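Local coordinates for protein globin (Geobacter sulfurreducens, PDB 2W31) that holds a hexacoordinate heme b as the globin domain of a globin-coupled sensor that is probably membrane-bound and probably binds oxygen, at residues L139-N142 with L143-S147; V96-A100 with H101-V105; D120-D124 with P125-R129. One frame throughout, in Å; residues are numbered along the deposited sequence. Where two conformers were deposited one is given.

Contacts 1 and 2 are buried, whereas contact 3 lies at the surface, some 32 Å from contact 2 centre to centre and on the opposite side of the chain's centre. Helix 100-121 runs from contact 2 to contact 3, and helix 125-151 from contact 3 to contact 1. The first two touch through Met146 and Val103 and bring apolar side chains (Met146, Leu98, Val96) to the heme, while their buried polar groups are met by helix carbonyls, other helices or the second subunit. Contact 3 relies instead on carboxylates, guanidinium groups, main-chain carbonyls and a water to turn the chain. All three also meet the second subunit, which packs along this pair of helices.

Contact 1 (L139-N142 with L143-S147). With HEM (protoporphyrin IX containing Fe), chain C.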
loop_
_atom_site.group_PDB
_atom_site.type_symbol
_atom_site.label_atom_id
_atom_site.label_comp_id
_atom_site.label_asym_id
_atom_site.label_seq_id
_atom_site.Cartn_x
_atom_site.Cartn_y
_atom_site.Cartn_z
ATOM N N LEU A 139 -1.689 -6.755 -3.660
ATOM C CA LEU A 139 -2.393 -5.441 -3.563
ATOM C C LEU A 139 -1.433 -4.333 -4.017
ATOM O O LEU A 139 -1.831 -3.424 -4.767
ATOM C CB LEU A 139 -2.893 -5.147 -2.137
ATOM C CG LEU A 139 -3.954 -6.129 -1.654
ATOM C CD1 LEU A 139 -4.298 -5.792 -0.220
ATOM C CD2 LEU A 139 -5.162 -6.034 -2.529
ATOM N N ASP A 140 -0.179 -4.378 -3.541
ATOM C CA ASP A 140 0.804 -3.329 -3.929
ATOM C C ASP A 140 1.110 -3.357 -5.427
ATOM O O ASP A 140 1.268 -2.291 -6.034
ATOM C CB ASP A 140 2.070 -3.396 -3.053
ATOM C CG ASP A 140 1.850 -2.814 -1.653
ATOM O OD1 ASP A 140 0.730 -2.315 -1.357
ATOM O OD2 ASP A 140 2.813 -2.886 -0.857
ATOM N N ILE A 141 1.178 -4.552 -6.025
ATOM C CA ILE A 141 1.349 -4.665 -7.475
ATOM C C ILE A 141 0.159 -4.047 -8.206
ATOM O O ILE A 141 0.346 -3.261 -9.149
ATOM C CB ILE A 141 1.580 -6.141 -7.900
ATOM C CG1 ILE A 141 2.964 -6.606 -7.425
ATOM C CG2 ILE A 141 1.363 -6.343 -9.442
ATOM C CD1 ILE A 141 3.235 -8.131 -7.449
ATOM N N ASN A 142 -1.064 -4.346 -7.747
ATOM C CA ASN A 142 -2.262 -3.746 -8.355
ATOM C C ASN A 142 -2.229 -2.216 -8.304
ATOM O O ASN A 142 -2.469 -1.526 -9.295
ATOM C CB ASN A 142 -3.532 -4.309 -7.701
ATOM C CG ASN A 142 -3.979 -5.633 -8.325
ATOM O OD1 ASN A 142 -5.048 -5.680 -8.969
ATOM N ND2 ASN A 142 -3.183 -6.677 -8.174
ATOM N N LEU A 143 -1.929 -1.682 -7.120
ATOM C CA LEU A 143 -1.889 -0.236 -6.940
ATOM C C LEU A 143 -0.773 0.404 -7.791
ATOM O O LEU A 143 -0.947 1.494 -8.372
ATOM C CB LEU A 143 -1.648 0.060 -5.438
ATOM C CG LEU A 143 -1.564 1.545 -5.057
ATOM C CD1 LEU A 143 -2.832 2.320 -5.430
ATOM C CD2 LEU A 143 -1.291 1.660 -3.550
ATOM N N ASP A 144 0.353 -0.289 -7.910
ATOM C CA ASP A 144 1.517 0.195 -8.678
ATOM C C ASP A 144 1.098 0.353 -10.153
ATOM O O ASP A 144 1.251 1.432 -10.767
ATOM C CB ASP A 144 2.636 -0.839 -8.494
ATOM C CG ASP A 144 3.975 -0.485 -9.195
ATOM O OD1 ASP A 144 4.045 0.455 -10.065
ATOM O OD2 ASP A 144 4.977 -1.185 -8.871
ATOM N N ILE A 145 0.528 -0.697 -10.732
ATOM C CA ILE A 145 0.194 -0.680 -12.167
ATOM C C ILE A 145 -0.927 0.335 -12.456
ATOM O O ILE A 145 -0.873 1.087 -13.448
ATOM C CB ILE A 145 -0.189 -2.097 -12.653
ATOM C CG1 ILE A 145 1.030 -3.020 -12.667
ATOM C CG2 ILE A 145 -0.828 -2.013 -14.061
ATOM C CD1 ILE A 145 0.713 -4.505 -12.503
ATOM N N MET A 146 -1.920 0.390 -11.578
ATOM C CA MET A 146 -3.007 1.368 -11.722
ATOM C C MET A 146 -2.481 2.802 -11.629
ATOM O O MET A 146 -2.923 3.696 -12.401
ATOM C CB MET A 146 -4.117 1.127 -10.693
ATOM C CG MET A 146 -4.948 -0.133 -10.956
ATOM S SD MET A 146 -6.320 -0.321 -9.822
ATOM C CE MET A 146 -7.465 0.979 -10.308
ATOM N N SER A 147 -1.537 3.023 -10.698
ATOM C CA SER A 147 -0.961 4.367 -10.488
ATOM C C SER A 147 -0.229 4.802 -11.747
ATOM O O SER A 147 -0.338 5.981 -12.179
ATOM C CB SER A 147 -0.005 4.395 -9.294
ATOM O OG SER A 147 -0.721 4.198 -8.119
HETATM C CHA HEM C . -14.428 0.663 -13.077
HETATM C CHB HEM C . -11.471 -1.683 -10.081
HETATM C CHC HEM C . -11.429 2.235 -7.230
HETATM C CHD HEM C . -15.313 3.910 -9.563
HETATM C C1A HEM C . -13.623 -0.315 -12.531
HETATM C C2A HEM C . -13.316 -1.601 -13.131
HETATM C C3A HEM C . -12.513 -2.269 -12.292
HETATM C C4A HEM C . -12.285 -1.392 -11.148
HETATM C CMA HEM C . -11.903 -3.675 -12.453
HETATM C CAA HEM C . -13.832 -2.092 -14.522
HETATM C CBA HEM C . -12.939 -1.346 -15.521
HETATM C CGA HEM C . -12.944 -1.916 -16.926
HETATM O O1A HEM C . -12.399 -3.032 -17.154
HETATM O O2A HEM C . -13.490 -1.223 -17.830
HETATM C C1B HEM C . -11.088 -0.764 -9.118
HETATM C C2B HEM C . -10.018 -0.918 -8.146
HETATM C C3B HEM C . -9.998 0.161 -7.356
HETATM C C4B HEM C . -11.097 1.022 -7.773
HETATM C CMB HEM C . -9.092 -2.154 -8.135
HETATM C CAB HEM C . -9.078 0.474 -6.178
HETATM C CBB HEM C . -8.724 -0.469 -5.285
HETATM C C1C HEM C . -12.526 2.993 -7.558
HETATM C C2C HEM C . -13.036 4.125 -6.823
HETATM C C3C HEM C . -14.133 4.564 -7.447
HETATM C C4C HEM C . -14.334 3.737 -8.619
HETATM C CMC HEM C . -12.443 4.707 -5.542
HETATM C CAC HEM C . -15.000 5.764 -7.013
HETATM C CBC HEM C . -16.316 5.702 -6.833
HETATM C C1D HEM C . -15.346 3.279 -10.780
HETATM C C2D HEM C . -16.176 3.691 -11.921
HETATM C C3D HEM C . -15.904 2.689 -13.024
HETATM C C4D HEM C . -14.953 1.749 -12.441
HETATM C CMD HEM C . -17.095 4.904 -11.981
HETATM C CAD HEM C . -16.526 2.625 -14.446
HETATM C CBD HEM C . -15.900 3.626 -15.397
HETATM C CGD HEM C . -16.796 3.729 -16.615
HETATM O O1D HEM C . -17.991 4.114 -16.489
HETATM O O2D HEM C . -16.307 3.430 -17.726
HETATM N NA HEM C . -12.990 -0.210 -11.312
HETATM N NB HEM C . -11.717 0.426 -8.863
HETATM N NC HEM C . -13.341 2.762 -8.661
HETATM N ND HEM C . -14.658 2.145 -11.143
HETATM FE FE HEM C . -13.178 1.274 -9.974
#
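Leu143 O is gripped by two donors of Ser147, while Leu143 N closes the preceding helical turn on Leu139 O at 2.9 Å. Ser147 N and Ser147 OG approach Leu143 O from opposite faces of the carbonyl plane, OG at 2.7 Å and 36° above that plane, so the buried hydroxyl finds its acceptor within its own helix. The same i to i+4 ladder links Asp144 N to Asp140 O, Ile145 N to Ile141 O, and Met146 N to Asn142 O.

On one flank Ile141 and Ile145 run alongside each other, one turn apart, through Ile141 CG2 and Ile145 CD1. On another flank Met146 starts out over the previous turn. Its CG stands beside the backbone N (chi1 -71°), which brings Met146 CG to 3.3 Å from Asn142 O. Met146 SD touches the heme methyl CMB at 3.7 Å, and the bend at chi3 (71°) places the terminal methyl Met146 CE 3.8 Å from heme C2B, close to the axial ligand His93.

Asp140 pairs with Arg111 of its own chain and with Arg111 and Asn108 of the second subunit. Asn142 OD1 accepts from Trp69, its ND2 meets Ile138 O and Tyr82, and Asp144 OD2 is hydrogen-bonded to Tyr11 OH and lies against His101 of the second subunit.

This stretch of the globin H helix thus divides its chemistry: a thioether for the heme, an isoleucine pair on another flank, and polar ends paired with other groups, the arginines being likely to stabilise the buried charge of Asp140.

Contact 2 (V96-A100 with H101-V105); sequences VGLNA and HYVNV. With HEM (protoporphyrin IX containing Fe), chain C.
Asn99 OD1 accepts from His101 N at 2.9 Å, in the carbonyl plane and on a lone pair, and makes Asn99 the N-cap of the globin G helix just after the F helix. Its CG lies anti to the backbone N (chi1 -169°), which turns OD1 back to the helix start. The main-chain Asn99 O takes Tyr102 N at 3.0 Å. One residue on, Ala100 O gathers Asn104 N at 3.2 Å and Asn104 ND2 at 3.1 Å; the amide comes from above the carbonyl plane while the oxygen lies in the amide plane. Val103 N adds a weak bond. With an alanine at Asn104, Ala100 O would probably keep its backbone donors but lose the amide one, and the packing on Leu143 would be thinned.

The apolar contacts are few. Leu98 CD1 meets Tyr102 CB at 4.0 Å, the two side chains crossing obliquely, and Asn99 CB lies near Tyr102 CD2. The other branch, Leu98 CD2, approaches Val103 CG2.

Heme contacts come from the same stretch. Leu98 CD2 sits 3.6 Å from both C2C and C3C of the heme, close to the axial ligand His93, and Val96 CG1 comes within 3.3 Å of CBD on a propionate arm. Between them Gly97, at positive phi, ends helix 80-96 in a Schellman motif.

Outward, His101 bonds to Asp144 and His10 of the second subunit. Within the chain, Val103 and Asn104 pack on helix 125-151, and Tyr102 lies against helix 47-50, so this corner joins the F and G helices to the heme pocket and the H helix.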
loop_
_atom_site.group_PDB
_atom_site.type_symbol
_atom_site.label_atom_id
_atom_site.label_comp_id
_atom_site.label_asym_id
_atom_site.label_seq_id
_atom_site.Cartn_x
_atom_site.Cartn_y
_atom_site.Cartn_z
ATOM N N VAL A 96 -12.949 8.438 -16.639
ATOM C CA VAL A 96 -14.165 8.991 -15.991
ATOM C C VAL A 96 -13.912 10.198 -15.067
ATOM O O VAL A 96 -14.863 10.796 -14.540
ATOM C CB VAL A 96 -14.981 7.925 -15.230
ATOM C CG1 VAL A 96 -15.398 6.824 -16.182
ATOM C CG2 VAL A 96 -14.204 7.378 -13.998
ATOM N N GLY A 97 -12.635 10.536 -14.867
ATOM C CA GLY A 97 -12.293 11.742 -14.138
ATOM C C GLY A 97 -12.077 11.533 -12.644
ATOM O O GLY A 97 -12.078 12.483 -11.870
ATOM N N LEU A 98 -11.864 10.279 -12.248
ATOM C CA LEU A 98 -11.569 9.984 -10.845
ATOM C C LEU A 98 -10.096 10.367 -10.490
ATOM O O LEU A 98 -9.139 9.940 -11.160
ATOM C CB LEU A 98 -11.810 8.501 -10.587
ATOM C CG LEU A 98 -11.625 8.052 -9.132
ATOM C CD1 LEU A 98 -12.687 8.663 -8.216
ATOM C CD2 LEU A 98 -11.605 6.515 -9.062
ATOM N N ASN A 99 -9.917 11.171 -9.445
ATOM C CA ASN A 99 -8.549 11.519 -9.028
ATOM C C ASN A 99 -7.861 10.250 -8.494
ATOM O O ASN A 99 -8.458 9.480 -7.732
ATOM C CB ASN A 99 -8.545 12.638 -7.966
ATOM C CG ASN A 99 -7.143 13.213 -7.697
ATOM O OD1 ASN A 99 -6.272 12.562 -7.122
ATOM N ND2 ASN A 99 -6.938 14.458 -8.098
ATOM N N ALA A 100 -6.597 10.062 -8.874
ATOM C CA ALA A 100 -5.809 8.878 -8.454
ATOM C C ALA A 100 -5.794 8.728 -6.919
ATOM O O ALA A 100 -5.699 7.598 -6.390
ATOM C CB ALA A 100 -4.375 8.991 -8.955
ATOM N N HIS A 101 -5.809 9.836 -6.173
ATOM C CA HIS A 101 -5.854 9.775 -4.687
ATOM C C HIS A 101 -6.910 8.787 -4.187
ATOM O O HIS A 101 -6.680 8.073 -3.212
ATOM C CB HIS A 101 -6.118 11.182 -4.113
ATOM C CG HIS A 101 -6.665 11.228 -2.707
ATOM N ND1 HIS A 101 -5.983 10.781 -1.572
ATOM C CD2 HIS A 101 -7.848 11.721 -2.261
ATOM C CE1 HIS A 101 -6.737 11.011 -0.506
ATOM N NE2 HIS A 101 -7.886 11.556 -0.905
ATOM N N TYR A 102 -8.070 8.738 -4.847
ATOM C CA TYR A 102 -9.162 7.869 -4.372
ATOM C C TYR A 102 -8.894 6.397 -4.661
ATOM O O TYR A 102 -9.411 5.531 -3.941
ATOM C CB TYR A 102 -10.518 8.327 -4.921
ATOM C CG TYR A 102 -10.840 9.713 -4.405
ATOM C CD1 TYR A 102 -11.133 9.927 -3.039
ATOM C CD2 TYR A 102 -10.776 10.828 -5.257
ATOM C CE1 TYR A 102 -11.390 11.199 -2.540
ATOM C CE2 TYR A 102 -11.027 12.131 -4.759
ATOM C CZ TYR A 102 -11.327 12.303 -3.397
ATOM O OH TYR A 102 -11.582 13.583 -2.871
ATOM N N VAL A 103 -8.044 6.113 -5.660
ATOM C CA VAL A 103 -7.578 4.737 -5.898
ATOM C C VAL A 103 -6.708 4.298 -4.706
ATOM O O VAL A 103 -6.873 3.184 -4.162
ATOM C CB VAL A 103 -6.847 4.565 -7.284
ATOM C CG1 VAL A 103 -6.257 3.149 -7.442
ATOM C CG2 VAL A 103 -7.832 4.824 -8.438
ATOM N N ASN A 104 -5.773 5.168 -4.302
ATOM C CA ASN A 104 -4.996 4.847 -3.091
ATOM C C ASN A 104 -5.890 4.661 -1.857
ATOM O O ASN A 104 -5.679 3.721 -1.037
ATOM C CB ASN A 104 -3.929 5.907 -2.820
ATOM C CG ASN A 104 -2.800 5.919 -3.881
ATOM O OD1 ASN A 104 -1.634 5.462 -3.639
ATOM N ND2 ASN A 104 -3.095 6.524 -5.009
ATOM N N VAL A 105 -6.880 5.536 -1.715
ATOM C CA VAL A 105 -7.819 5.455 -0.603
ATOM C C VAL A 105 -8.572 4.129 -0.614
ATOM O O VAL A 105 -8.679 3.455 0.412
ATOM C CB VAL A 105 -8.836 6.611 -0.637
ATOM C CG1 VAL A 105 -9.955 6.364 0.362
ATOM C CG2 VAL A 105 -8.142 7.935 -0.353
HETATM C CHA HEM C . -14.428 0.663 -13.077
HETATM C CHB HEM C . -11.471 -1.683 -10.081
HETATM C CHC HEM C . -11.429 2.235 -7.230
HETATM C CHD HEM C . -15.313 3.910 -9.563
HETATM C C1A HEM C . -13.623 -0.315 -12.531
HETATM C C2A HEM C . -13.316 -1.601 -13.131
HETATM C C3A HEM C . -12.513 -2.269 -12.292
HETATM C C4A HEM C . -12.285 -1.392 -11.148
HETATM C CMA HEM C . -11.903 -3.675 -12.453
HETATM C CAA HEM C . -13.832 -2.092 -14.522
HETATM C CBA HEM C . -12.939 -1.346 -15.521
HETATM C CGA HEM C . -12.944 -1.916 -16.926
HETATM O O1A HEM C . -12.399 -3.032 -17.154
HETATM O O2A HEM C . -13.490 -1.223 -17.830
HETATM C C1B HEM C . -11.088 -0.764 -9.118
HETATM C C2B HEM C . -10.018 -0.918 -8.146
HETATM C C3B HEM C . -9.998 0.161 -7.356
HETATM C C4B HEM C . -11.097 1.022 -7.773
HETATM C CMB HEM C . -9.092 -2.154 -8.135
HETATM C CAB HEM C . -9.078 0.474 -6.178
HETATM C CBB HEM C . -8.724 -0.469 -5.285
HETATM C C1C HEM C . -12.526 2.993 -7.558
HETATM C C2C HEM C . -13.036 4.125 -6.823
HETATM C C3C HEM C . -14.133 4.564 -7.447
HETATM C C4C HEM C . -14.334 3.737 -8.619
HETATM C CMC HEM C . -12.443 4.707 -5.542
HETATM C CAC HEM C . -15.000 5.764 -7.013
HETATM C CBC HEM C . -16.316 5.702 -6.833
HETATM C C1D HEM C . -15.346 3.279 -10.780
HETATM C C2D HEM C . -16.176 3.691 -11.921
HETATM C C3D HEM C . -15.904 2.689 -13.024
HETATM C C4D HEM C . -14.953 1.749 -12.441
HETATM C CMD HEM C . -17.095 4.904 -11.981
HETATM C CAD HEM C . -16.526 2.625 -14.446
HETATM C CBD HEM C . -15.900 3.626 -15.397
HETATM C CGD HEM C . -16.796 3.729 -16.615
HETATM O O1D HEM C . -17.991 4.114 -16.489
HETATM O O2D HEM C . -16.307 3.430 -17.726
HETATM N NA HEM C . -12.990 -0.210 -11.312
HETATM N NB HEM C . -11.717 0.426 -8.863
HETATM N NC HEM C . -13.341 2.762 -8.661
HETATM N ND HEM C . -14.658 2.145 -11.143
HETATM FE FE HEM C . -13.178 1.274 -9.974
#

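Contact 3 (D120-D124 with P125-R129)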
loop_
_atom_site.group_PDB
_atom_site.type_symbol
_atom_site.label_atom_id
_atom_site.label_comp_id
_atom_site.label_asym_id
_atom_site.label_seq_id
_atom_site.Cartn_x
_atom_site.Cartn_y
_atom_site.Cartn_z
ATOM N N ASP A 120 -8.118 -13.264 11.472
ATOM C CA ASP A 120 -9.249 -13.948 12.092
ATOM C C ASP A 120 -9.344 -15.452 11.759
ATOM O O ASP A 120 -10.081 -16.196 12.440
ATOM C CB ASP A 120 -10.537 -13.201 11.769
ATOM C CG ASP A 120 -10.554 -11.804 12.392
ATOM O OD1 ASP A 120 -9.805 -11.582 13.355
ATOM O OD2 ASP A 120 -11.313 -10.936 11.936
ATOM N N ASN A 121 -8.584 -15.907 10.759
ATOM C CA ASN A 121 -8.691 -17.306 10.278
ATOM C C ASN A 121 -7.427 -18.160 10.375
ATOM O O ASN A 121 -7.488 -19.398 10.193
ATOM C CB ASN A 121 -9.235 -17.339 8.849
ATOM C CG ASN A 121 -10.683 -16.976 8.793
ATOM O OD1 ASN A 121 -11.562 -17.837 9.008
ATOM N ND2 ASN A 121 -10.972 -15.702 8.530
ATOM N N PHE A 122 -6.309 -17.525 10.704
ATOM C CA PHE A 122 -5.001 -18.185 10.764
ATOM C C PHE A 122 -4.289 -17.893 12.099
ATOM O O PHE A 122 -3.534 -16.904 12.213
ATOM C CB PHE A 122 -4.148 -17.804 9.529
ATOM C CG PHE A 122 -4.761 -18.262 8.242
ATOM C CD1 PHE A 122 -4.551 -19.563 7.804
ATOM C CD2 PHE A 122 -5.598 -17.414 7.506
ATOM C CE1 PHE A 122 -5.158 -20.016 6.633
ATOM C CE2 PHE A 122 -6.210 -17.851 6.356
ATOM C CZ PHE A 122 -5.995 -19.151 5.911
ATOM N N PRO A 123 -4.566 -18.741 13.122
ATOM C CA PRO A 123 -3.934 -18.532 14.437
ATOM C C PRO A 123 -2.430 -18.815 14.420
ATOM O O PRO A 123 -1.685 -18.200 15.212
ATOM C CB PRO A 123 -4.691 -19.503 15.358
ATOM C CG PRO A 123 -5.226 -20.549 14.482
ATOM C CD PRO A 123 -5.460 -19.923 13.119
ATOM N N ASP A 124 -1.974 -19.703 13.532
ATOM C CA ASP A 124 -0.545 -20.009 13.471
ATOM C C ASP A 124 0.247 -18.847 12.869
ATOM O O ASP A 124 -0.033 -18.461 11.686
ATOM C CB ASP A 124 -0.247 -21.228 12.631
ATOM C CG ASP A 124 1.233 -21.534 12.598
ATOM O OD1 ASP A 124 1.764 -22.027 13.638
ATOM O OD2 ASP A 124 1.888 -21.284 11.562
ATOM N N PRO A 125 1.262 -18.327 13.618
ATOM C CA PRO A 125 2.035 -17.110 13.247
ATOM C C PRO A 125 2.695 -17.118 11.866
ATOM O O PRO A 125 2.664 -16.102 11.179
ATOM C CB PRO A 125 3.110 -17.017 14.351
ATOM C CG PRO A 125 2.529 -17.776 15.501
ATOM C CD PRO A 125 1.721 -18.887 14.915
ATOM N N GLU A 126 3.297 -18.215 11.432
ATOM C CA GLU A 126 4.053 -18.232 10.211
ATOM C C GLU A 126 3.078 -18.464 9.074
ATOM O O GLU A 126 3.305 -17.951 7.983
ATOM C CB GLU A 126 5.160 -19.290 10.272
ATOM C CG GLU A 126 6.340 -18.938 11.233
ATOM C CD GLU A 126 6.782 -17.450 11.201
ATOM O OE1 GLU A 126 6.995 -16.932 10.077
ATOM O OE2 GLU A 126 6.939 -16.817 12.291
ATOM N N GLU A 127 1.983 -19.198 9.326
ATOM C CA GLU A 127 0.943 -19.310 8.286
ATOM C C GLU A 127 0.395 -17.908 8.016
ATOM O O GLU A 127 0.213 -17.489 6.856
ATOM C CB GLU A 127 -0.205 -20.248 8.696
ATOM C CG GLU A 127 0.139 -21.735 8.617
ATOM C CD GLU A 127 -1.070 -22.653 8.851
ATOM O OE1 GLU A 127 -2.209 -22.167 9.046
ATOM O OE2 GLU A 127 -0.876 -23.900 8.831
ATOM N N ARG A 128 0.123 -17.184 9.095
ATOM C CA ARG A 128 -0.428 -15.829 9.000
ATOM C C ARG A 128 0.575 -14.898 8.291
ATOM O O ARG A 128 0.191 -14.137 7.375
ATOM C CB ARG A 128 -0.759 -15.346 10.434
ATOM C CG ARG A 128 -1.608 -14.149 10.488
ATOM C CD ARG A 128 -2.259 -13.944 11.848
ATOM N NE ARG A 128 -1.274 -13.709 12.894
ATOM C CZ ARG A 128 -1.053 -14.543 13.902
ATOM N NH1 ARG A 128 -1.735 -15.676 13.980
ATOM N NH2 ARG A 128 -0.136 -14.257 14.814
ATOM N N ARG A 129 1.857 -14.975 8.683
ATOM C CA ARG A 129 2.869 -14.094 8.100
ATOM C C ARG A 129 2.971 -14.313 6.584
ATOM O O ARG A 129 2.956 -13.365 5.777
ATOM C CB ARG A 129 4.237 -14.293 8.743
ATOM C CG ARG A 129 5.227 -13.172 8.358
ATOM C CD ARG A 129 6.688 -13.461 8.790
ATOM N NE ARG A 129 6.764 -14.007 10.159
ATOM C CZ ARG A 129 6.873 -13.295 11.292
ATOM N NH1 ARG A 129 6.968 -11.951 11.288
ATOM N NH2 ARG A 129 6.940 -13.936 12.453
HETATM O O HOH W 1 -3.218 -21.116 11.154
#
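Phe122, where the chain leaves helix 100-121, meets Glu127 with its ring edge: Glu127 OE1 lies in the ring plane, 3.7 Å from Phe122 CD1, with the carboxylate turned 68° from the ring. Phe122 O receives Arg128 NH1 at 2.8 Å, on a lone pair and in the guanidinium plane. Next in line, Pro123 O takes a weak bond from the same Arg128 NH1, again at the guanidinium edge; a bend at chi3 brings the arginine round to both carbonyls.

Asp124 is the N-cap of helix 125-151. A chi1 of -179° swings its carboxylate to the far side from its own N and lays OD2 by the opening N-H groups of the helix: it accepts from Glu127 N at 3.1 Å and more weakly from Glu126 N. A water bridges Asp124 N, from which it accepts, and Glu127 OE1, to which it donates at 2.6 Å. Asp124 O takes Arg128 N at 2.9 Å. The aspartate's charge at a helix N-terminus probably suits the helix dipole.

The turn therefore joins the globin G and H helices, with Phe122 resting on Leu27 of helix 25-30 and Arg129 in a reciprocal salt bridge with Asp120 of the second subunit.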